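Local coordinates for protein CbbY (PDB 4UAS), which dephosphorylates xylulose-1,5-bisphosphate, a potent Rubisco inhibitor that Rubisco itself produces, with high selectivity and with magnesium as cofactor, at residues N121-C126 and P133-F138; A112-T117 and R158-E163; E103-R106 and R110-V113. All blocks are in the same frame, centred on the assembly; numbering follows the deposited sequence. Where two conformers were deposited one is given.

Contact 1: N121-C126 and P133-F138; sequences NVEALC and PAREIF
E123 and A134 are joined by one nearly straight hydrogen bond, A134 N to E123 OE1, 3.0 Å long with an N-H...O angle of 176°. The donor meets the oxygen from above the carboxylate plane, about 40° out of it. The carboxylate gets there because the E123 chain is bent (chi2 -71°), which brings its end back toward the other segment. Its second oxygen works through water: water 1 donates to E123 OE2 at 2.6 Å and accepts from R135 N, and water 2 links the same oxygen to R135 NE, which lies too far away for a direct salt bridge. The glutamate so ties helix 119-129, on one face of the HAD-type parallel sheet, to the start of the 133-138 loop that leads into strand 140-142. Beneath this polar edge the packing is apolar. C126 SG lies 3.6 Å from A134 CB and also reaches the F138 ring at its edge, in the ring plane, 3.8 Å from CE2. V122 CG1 touches the same methyl more loosely. Further out, I137 CG2 lies over one face of the F138 ring, L111 and V113 of strand 110-114 pack against F138, and I141 adjoins A134.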
loop_
_atom_site.group_PDB
_atom_site.type_symbol
_atom_site.label_atom_id
_atom_site.label_comp_id
_atom_site.label_asym_id
_atom_site.label_seq_id
_atom_site.Cartn_x
_atom_site.Cartn_y
_atom_site.Cartn_z
ATOM N N ASN A 121 4.545 9.012 -2.574
ATOM C CA ASN A 121 4.782 7.695 -3.112
ATOM C C ASN A 121 3.675 7.201 -4.034
ATOM O O ASN A 121 3.918 6.589 -5.042
ATOM C CB ASN A 121 4.981 6.689 -1.973
ATOM C CG ASN A 121 6.187 6.992 -1.088
ATOM O OD1 ASN A 121 7.110 7.671 -1.453
ATOM N ND2 ASN A 121 6.154 6.449 0.084
ATOM N N VAL A 122 2.423 7.522 -3.671
ATOM C CA VAL A 122 1.296 7.201 -4.519
ATOM C C VAL A 122 1.450 7.909 -5.874
ATOM O O VAL A 122 1.194 7.367 -6.926
ATOM C CB VAL A 122 -0.014 7.571 -3.826
ATOM C CG1 VAL A 122 -1.229 7.301 -4.719
ATOM C CG2 VAL A 122 -0.200 6.869 -2.514
ATOM N N GLU A 123 1.743 9.226 -5.778
ATOM C CA GLU A 123 1.888 10.020 -6.990
ATOM C C GLU A 123 2.998 9.488 -7.875
ATOM O O GLU A 123 2.830 9.362 -9.074
ATOM C CB GLU A 123 2.153 11.495 -6.643
ATOM C CG GLU A 123 0.929 12.195 -6.083
ATOM C CD GLU A 123 -0.105 12.425 -7.139
ATOM O OE1 GLU A 123 0.092 12.178 -8.399
ATOM O OE2 GLU A 123 -1.181 12.929 -6.760
ATOM N N ALA A 124 4.121 9.122 -7.268
ATOM C CA ALA A 124 5.249 8.603 -8.057
ATOM C C ALA A 124 4.873 7.294 -8.745
ATOM O O ALA A 124 5.183 7.067 -9.915
ATOM C CB ALA A 124 6.456 8.446 -7.124
ATOM N N LEU A 125 4.182 6.396 -8.029
ATOM C CA LEU A 125 3.733 5.173 -8.621
ATOM C C LEU A 125 2.766 5.355 -9.766
ATOM O O LEU A 125 2.887 4.730 -10.801
ATOM C CB LEU A 125 3.141 4.255 -7.533
ATOM C CG LEU A 125 2.645 2.896 -8.042
ATOM C CD1 LEU A 125 2.586 1.915 -6.840
ATOM C CD2 LEU A 125 1.178 2.942 -8.471
ATOM N N CYS A 126 1.826 6.260 -9.621
ATOM C CA CYS A 126 0.883 6.505 -10.687
ATOM C C CYS A 126 1.532 7.132 -11.915
ATOM O O CYS A 126 1.271 6.677 -13.036
ATOM C CB CYS A 126 -0.289 7.347 -10.206
ATOM S SG CYS A 126 -1.358 6.499 -9.057
ATOM N N PRO A 133 -1.064 11.544 -13.336
ATOM C CA PRO A 133 -1.168 11.884 -11.905
ATOM C C PRO A 133 -2.217 11.022 -11.205
ATOM O O PRO A 133 -3.151 10.551 -11.892
ATOM C CB PRO A 133 -1.638 13.356 -11.921
ATOM C CG PRO A 133 -2.127 13.587 -13.296
ATOM C CD PRO A 133 -1.547 12.608 -14.223
ATOM N N ALA A 134 -2.028 10.772 -9.938
ATOM C CA ALA A 134 -2.894 9.840 -9.249
ATOM C C ALA A 134 -4.353 10.193 -9.334
ATOM O O ALA A 134 -5.238 9.307 -9.370
ATOM C CB ALA A 134 -2.435 9.739 -7.818
ATOM N N ARG A 135 -4.645 11.506 -9.318
ATOM C CA ARG A 135 -6.007 11.984 -9.249
ATOM C C ARG A 135 -6.734 11.813 -10.592
ATOM O O ARG A 135 -7.952 11.964 -10.628
ATOM C CB ARG A 135 -6.018 13.433 -8.667
ATOM C CG ARG A 135 -5.545 13.388 -7.189
ATOM C CD ARG A 135 -5.374 14.751 -6.458
ATOM N NE ARG A 135 -4.625 14.575 -5.222
ATOM C CZ ARG A 135 -5.110 14.132 -4.053
ATOM N NH1 ARG A 135 -6.445 13.927 -3.898
ATOM N NH2 ARG A 135 -4.289 13.900 -3.026
ATOM N N GLU A 136 -6.021 11.467 -11.676
ATOM C CA GLU A 136 -6.687 11.035 -12.865
ATOM C C GLU A 136 -7.065 9.568 -12.958
ATOM O O GLU A 136 -7.751 9.145 -13.893
ATOM C CB GLU A 136 -5.787 11.383 -14.096
ATOM C CG GLU A 136 -5.702 12.874 -14.365
ATOM C CD GLU A 136 -4.871 13.232 -15.595
ATOM O OE1 GLU A 136 -4.702 12.365 -16.491
ATOM O OE2 GLU A 136 -4.481 14.405 -15.611
ATOM N N ILE A 137 -6.512 8.768 -12.039
ATOM C CA ILE A 137 -6.821 7.340 -11.939
ATOM C C ILE A 137 -7.848 7.089 -10.859
ATOM O O ILE A 137 -8.815 6.390 -11.100
ATOM C CB ILE A 137 -5.554 6.497 -11.701
ATOM C CG1 ILE A 137 -4.500 6.778 -12.784
ATOM C CG2 ILE A 137 -5.844 4.985 -11.641
ATOM C CD1 ILE A 137 -4.936 6.399 -14.163
ATOM N N PHE A 138 -7.603 7.673 -9.660
ATOM C CA PHE A 138 -8.426 7.393 -8.470
ATOM C C PHE A 138 -9.277 8.621 -8.156
ATOM O O PHE A 138 -8.777 9.757 -8.076
ATOM C CB PHE A 138 -7.519 7.025 -7.322
ATOM C CG PHE A 138 -6.719 5.776 -7.621
ATOM C CD1 PHE A 138 -7.318 4.516 -7.540
ATOM C CD2 PHE A 138 -5.392 5.838 -7.968
ATOM C CE1 PHE A 138 -6.586 3.375 -7.866
ATOM C CE2 PHE A 138 -4.661 4.710 -8.297
ATOM C CZ PHE A 138 -5.250 3.464 -8.237
HETATM O O HOH W 1 -2.754 13.823 -8.587
HETATM O O HOH W 2 -1.782 14.306 -4.513
#

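Contact 2: A112-T117 and R158-E163; sequences AVATTT and RLALRE. With PO4 (phosphate ion), chain C.
A160 presents its methyl between those of A112 and A114, its CB 4.4 Å from A112 CB and 4.5 Å from A114 CB. Three alanines bring the backbones close: strand 112-114 and helix 158-163 run nearly antiparallel, at 161°, their axes 8.6 Å apart. Beyond the strand the chain turns into the substrate-binding loop, where a phosphate ion is bound. T115 carries OG1 on the side away from its own backbone N (chi1 -177°), and there the hydroxyl does two jobs. T115 OG1 donates to phosphate O3 at 2.6 Å and accepts from T117 N at 3.0 Å, closing an ST turn. Replacing T115 by valine would probably deprive phosphate O3 of this donor and leave the T117 N-H without its acceptor, so that the turn would hold its shape less firmly. T116 adopts another rotamer, with OG1 between the backbone N and the carbonyl carbon (chi1 70°). T116 OG1 lies 2.9 Å from phosphate O2 and almost as near O1. T116 N donates to phosphate O1 in a nearly straight bond of 2.9 Å. V9 N, D10 N and K151 NZ also bond to the ion, as expected of a phosphatase of the HAD superfamily. Strand 110-114 is bonded through its backbone to strand 4-7 along one edge and to 140-142 along the other, and helix 155-164 packs across its A112 and A114 face, with A160 also touching A142.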
loop_
_atom_site.group_PDB
_atom_site.type_symbol
_atom_site.label_atom_id
_atom_site.label_comp_id
_atom_site.label_asym_id
_atom_site.label_seq_id
_atom_site.Cartn_x
_atom_site.Cartn_y
_atom_site.Cartn_z
ATOM N N ALA A 112 -10.829 4.181 -5.327
ATOM C CA ALA A 112 -10.076 4.815 -4.268
ATOM C C ALA A 112 -8.747 4.089 -4.051
ATOM O O ALA A 112 -8.679 2.845 -4.230
ATOM C CB ALA A 112 -10.844 4.885 -2.961
ATOM N N VAL A 113 -7.776 4.794 -3.549
ATOM C CA VAL A 113 -6.627 4.243 -2.850
ATOM C C VAL A 113 -6.862 4.399 -1.353
ATOM O O VAL A 113 -7.341 5.423 -0.905
ATOM C CB VAL A 113 -5.335 5.002 -3.254
ATOM C CG1 VAL A 113 -4.259 5.007 -2.228
ATOM C CG2 VAL A 113 -4.880 4.406 -4.592
ATOM N N ALA A 114 -6.508 3.348 -0.607
ATOM C CA ALA A 114 -6.537 3.351 0.843
ATOM C C ALA A 114 -5.220 2.725 1.305
ATOM O O ALA A 114 -5.071 1.499 1.191
ATOM C CB ALA A 114 -7.733 2.601 1.377
ATOM N N THR A 115 -4.263 3.549 1.737
ATOM C CA THR A 115 -2.889 3.145 1.937
ATOM C C THR A 115 -2.287 3.763 3.164
ATOM O O THR A 115 -2.629 4.876 3.541
ATOM C CB THR A 115 -2.040 3.518 0.661
ATOM O OG1 THR A 115 -0.698 3.049 0.841
ATOM C CG2 THR A 115 -2.046 4.931 0.413
ATOM N N THR A 116 -1.307 3.062 3.714
ATOM C CA THR A 116 -0.427 3.564 4.750
ATOM C C THR A 116 0.762 4.305 4.229
ATOM O O THR A 116 1.455 4.961 5.058
ATOM C CB THR A 116 0.077 2.428 5.672
ATOM O OG1 THR A 116 0.979 1.580 4.962
ATOM C CG2 THR A 116 -1.083 1.605 6.235
ATOM N N THR A 117 1.020 4.278 2.936
ATOM C CA THR A 117 2.187 4.950 2.382
ATOM C C THR A 117 1.948 6.408 2.255
ATOM O O THR A 117 0.826 6.889 2.211
ATOM C CB THR A 117 2.583 4.339 1.034
ATOM O OG1 THR A 117 4.000 4.514 0.840
ATOM C CG2 THR A 117 1.813 4.863 -0.175
ATOM N N ARG A 158 -12.337 3.743 6.364
ATOM C CA ARG A 158 -13.493 4.577 6.735
ATOM C C ARG A 158 -13.414 5.959 6.130
ATOM O O ARG A 158 -14.441 6.486 5.665
ATOM C CB ARG A 158 -13.606 4.639 8.247
ATOM C CG ARG A 158 -13.924 3.292 8.883
ATOM C CD ARG A 158 -13.917 3.314 10.392
ATOM N NE ARG A 158 -14.286 2.020 10.930
ATOM C CZ ARG A 158 -13.763 1.434 11.978
ATOM N NH1 ARG A 158 -12.755 1.978 12.679
ATOM N NH2 ARG A 158 -14.258 0.266 12.321
ATOM N N LEU A 159 -12.230 6.540 6.100
ATOM C CA LEU A 159 -12.039 7.854 5.452
ATOM C C LEU A 159 -12.385 7.747 3.979
ATOM O O LEU A 159 -13.153 8.542 3.433
ATOM C CB LEU A 159 -10.595 8.308 5.676
ATOM C CG LEU A 159 -10.139 9.480 4.819
ATOM C CD1 LEU A 159 -10.979 10.690 4.951
ATOM C CD2 LEU A 159 -8.657 9.726 4.991
ATOM N N ALA A 160 -11.797 6.757 3.276
ATOM C CA ALA A 160 -12.022 6.608 1.868
ATOM C C ALA A 160 -13.496 6.427 1.566
ATOM O O ALA A 160 -14.017 6.996 0.583
ATOM C CB ALA A 160 -11.212 5.427 1.351
ATOM N N LEU A 161 -14.153 5.583 2.329
ATOM C CA LEU A 161 -15.597 5.340 2.104
ATOM C C LEU A 161 -16.434 6.594 2.335
ATOM O O LEU A 161 -17.425 6.826 1.606
ATOM C CB LEU A 161 -16.089 4.237 2.982
ATOM C CG LEU A 161 -15.653 2.828 2.583
ATOM C CD1 LEU A 161 -15.916 1.863 3.734
ATOM C CD2 LEU A 161 -16.366 2.395 1.339
ATOM N N ARG A 162 -16.117 7.408 3.331
ATOM C CA ARG A 162 -16.821 8.649 3.560
ATOM C C ARG A 162 -16.665 9.561 2.353
ATOM O O ARG A 162 -17.615 10.213 1.887
ATOM C CB ARG A 162 -16.401 9.315 4.866
ATOM C CG ARG A 162 -17.309 10.545 5.140
ATOM C CD ARG A 162 -17.130 11.221 6.431
ATOM N NE ARG A 162 -15.839 11.473 6.591
ATOM C CZ ARG A 162 -14.888 10.807 7.367
ATOM N NH1 ARG A 162 -15.016 9.875 8.306
ATOM N NH2 ARG A 162 -13.739 11.227 7.172
ATOM N N GLU A 163 -15.452 9.686 1.840
ATOM C CA GLU A 163 -15.190 10.537 0.684
ATOM C C GLU A 163 -15.850 10.011 -0.569
ATOM O O GLU A 163 -16.345 10.797 -1.367
ATOM C CB GLU A 163 -13.693 10.735 0.470
ATOM C CG GLU A 163 -13.070 11.552 1.569
ATOM C CD GLU A 163 -11.715 12.105 1.329
ATOM O OE1 GLU A 163 -11.659 13.291 0.965
ATOM O OE2 GLU A 163 -10.775 11.372 1.505
HETATM P P PO4 C . 0.078 -0.144 1.928
HETATM O O1 PO4 C . -0.933 0.213 3.093
HETATM O O2 PO4 C . 1.511 0.341 2.399
HETATM O O3 PO4 C . -0.171 0.516 0.582
HETATM O O4 PO4 C . 0.208 -1.696 1.753
#

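Contact 3: E103-R106 and R110-V113; sequences EAKR and RLAV
The meeting of A104 and K105 with L111 is apolar packing between a helix and the strand that follows it, set well away from the annotated sites. Helix 97-107 ends, the chain turns within a few residues, and strand 110-114 enters the sheet; the nearest CA atoms, those of K105 and R110, are 7.4 Å apart, so side chains bridge the interval. L111 does most of this. Its CG stands opposite the carbonyl carbon, beside the backbone N (chi1 -56°), and with chi2 at 180° the isobutyl fork spreads its two methyls toward different partners. CD2 meets the A104 methyl, CB to CD2 3.8 Å, in the buried part of the interface. CD1 lies against the aliphatic shaft of K105, 4.0 Å from CE, where the two side chains cross at about a right angle. This is the helix-to-strand step of a Rossmann-like alpha/beta fold, the architecture of HAD hydrolases: the helix lies on one face of the parallel sheet, and a strand side chain pointing to that face packs against it. K105 takes part with its carbons while its charge is used further on. The chain runs extended as far as CE and bends at the last torsion (chi4 -71°), and NZ makes a hydrogen bond to the carbonyl oxygen of I137. Around the apolar patch, A104 also touches I109 and I5, and L111 rests on I5 and F7 of strand 4-7. On the other edge of the strand, the L111 backbone N is bonded to D139 OD2.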
loop_
_atom_site.group_PDB
_atom_site.type_symbol
_atom_site.label_atom_id
_atom_site.label_comp_id
_atom_site.label_asym_id
_atom_site.label_seq_id
_atom_site.Cartn_x
_atom_site.Cartn_y
_atom_site.Cartn_z
ATOM N N GLU A 103 -11.723 -1.811 -16.829
ATOM C CA GLU A 103 -13.066 -2.325 -16.826
ATOM C C GLU A 103 -13.965 -1.522 -15.876
ATOM O O GLU A 103 -15.116 -1.227 -16.203
ATOM C CB GLU A 103 -13.090 -3.769 -16.429
ATOM C CG GLU A 103 -14.394 -4.447 -16.715
ATOM C CD GLU A 103 -14.447 -5.897 -16.245
ATOM O OE1 GLU A 103 -13.405 -6.392 -15.777
ATOM O OE2 GLU A 103 -15.530 -6.533 -16.328
ATOM N N ALA A 104 -13.447 -1.204 -14.699
ATOM C CA ALA A 104 -14.177 -0.421 -13.732
ATOM C C ALA A 104 -14.533 0.960 -14.272
ATOM O O ALA A 104 -15.673 1.419 -14.142
ATOM C CB ALA A 104 -13.399 -0.323 -12.453
ATOM N N LYS A 105 -13.596 1.594 -14.932
ATOM C CA LYS A 105 -13.857 2.898 -15.486
ATOM C C LYS A 105 -14.914 2.816 -16.592
ATOM O O LYS A 105 -15.834 3.647 -16.660
ATOM C CB LYS A 105 -12.588 3.497 -16.011
ATOM C CG LYS A 105 -11.720 4.019 -14.893
ATOM C CD LYS A 105 -10.382 4.587 -15.331
ATOM C CE LYS A 105 -9.534 5.146 -14.179
ATOM N NZ LYS A 105 -10.133 6.393 -13.664
ATOM N N ARG A 106 -14.870 1.779 -17.402
ATOM C CA ARG A 106 -15.935 1.615 -18.425
ATOM C C ARG A 106 -17.326 1.430 -17.801
ATOM O O ARG A 106 -18.340 1.895 -18.403
ATOM C CB ARG A 106 -15.676 0.414 -19.325
ATOM C CG ARG A 106 -14.477 0.589 -20.256
ATOM C CD ARG A 106 -14.485 -0.513 -21.334
ATOM N NE ARG A 106 -14.127 -1.845 -20.817
ATOM C CZ ARG A 106 -12.879 -2.303 -20.584
ATOM N NH1 ARG A 106 -11.822 -1.565 -20.831
ATOM N NH2 ARG A 106 -12.704 -3.523 -20.125
ATOM N N ARG A 110 -16.541 3.911 -9.148
ATOM C CA ARG A 110 -15.574 4.851 -8.587
ATOM C C ARG A 110 -14.462 4.064 -7.872
ATOM O O ARG A 110 -14.663 3.021 -7.281
ATOM C CB ARG A 110 -16.270 5.814 -7.632
ATOM C CG ARG A 110 -17.314 6.658 -8.340
ATOM C CD ARG A 110 -17.882 7.746 -7.427
ATOM N NE ARG A 110 -16.951 8.894 -7.341
ATOM C CZ ARG A 110 -16.657 9.552 -6.203
ATOM N NH1 ARG A 110 -17.231 9.201 -5.080
ATOM N NH2 ARG A 110 -15.830 10.588 -6.166
ATOM N N LEU A 111 -13.284 4.654 -7.877
ATOM C CA LEU A 111 -12.037 4.022 -7.418
ATOM C C LEU A 111 -11.365 4.866 -6.340
ATOM O O LEU A 111 -11.255 6.079 -6.458
ATOM C CB LEU A 111 -11.078 3.871 -8.614
ATOM C CG LEU A 111 -11.622 3.100 -9.794
ATOM C CD1 LEU A 111 -10.584 3.025 -10.907
ATOM C CD2 LEU A 111 -12.121 1.735 -9.491
ATOM N N ALA A 112 -10.829 4.181 -5.327
ATOM C CA ALA A 112 -10.076 4.815 -4.268
ATOM C C ALA A 112 -8.747 4.089 -4.051
ATOM O O ALA A 112 -8.679 2.845 -4.230
ATOM C CB ALA A 112 -10.844 4.885 -2.961
ATOM N N VAL A 113 -7.776 4.794 -3.549
ATOM C CA VAL A 113 -6.627 4.243 -2.850
ATOM C C VAL A 113 -6.862 4.399 -1.353
ATOM O O VAL A 113 -7.341 5.423 -0.905
ATOM C CB VAL A 113 -5.335 5.002 -3.254
ATOM C CG1 VAL A 113 -4.259 5.007 -2.228
ATOM C CG2 VAL A 113 -4.880 4.406 -4.592
#

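In the fold
Strand 110-114 is the common element. Along the chain, contact 3 comes first, joining it to the preceding helix 97-107; contact 1 follows, nested within the long loop that contact 2 closes. The centres lie about 13 to 14 Å apart. Contacts 2 and 3 share A112 and V113, yet A112 and A114 face helix 155-164 while L111 turns to the other face, where helix 97-107 and the 133-138 loop lie. Contact 1 meets both: V122 touches T115 and T117, and the 133-138 loop adjoins contacts 2 and 3. Together they surround the strand, whose C-terminal end leads into part of the substrate-binding site beside the magnesium ligands.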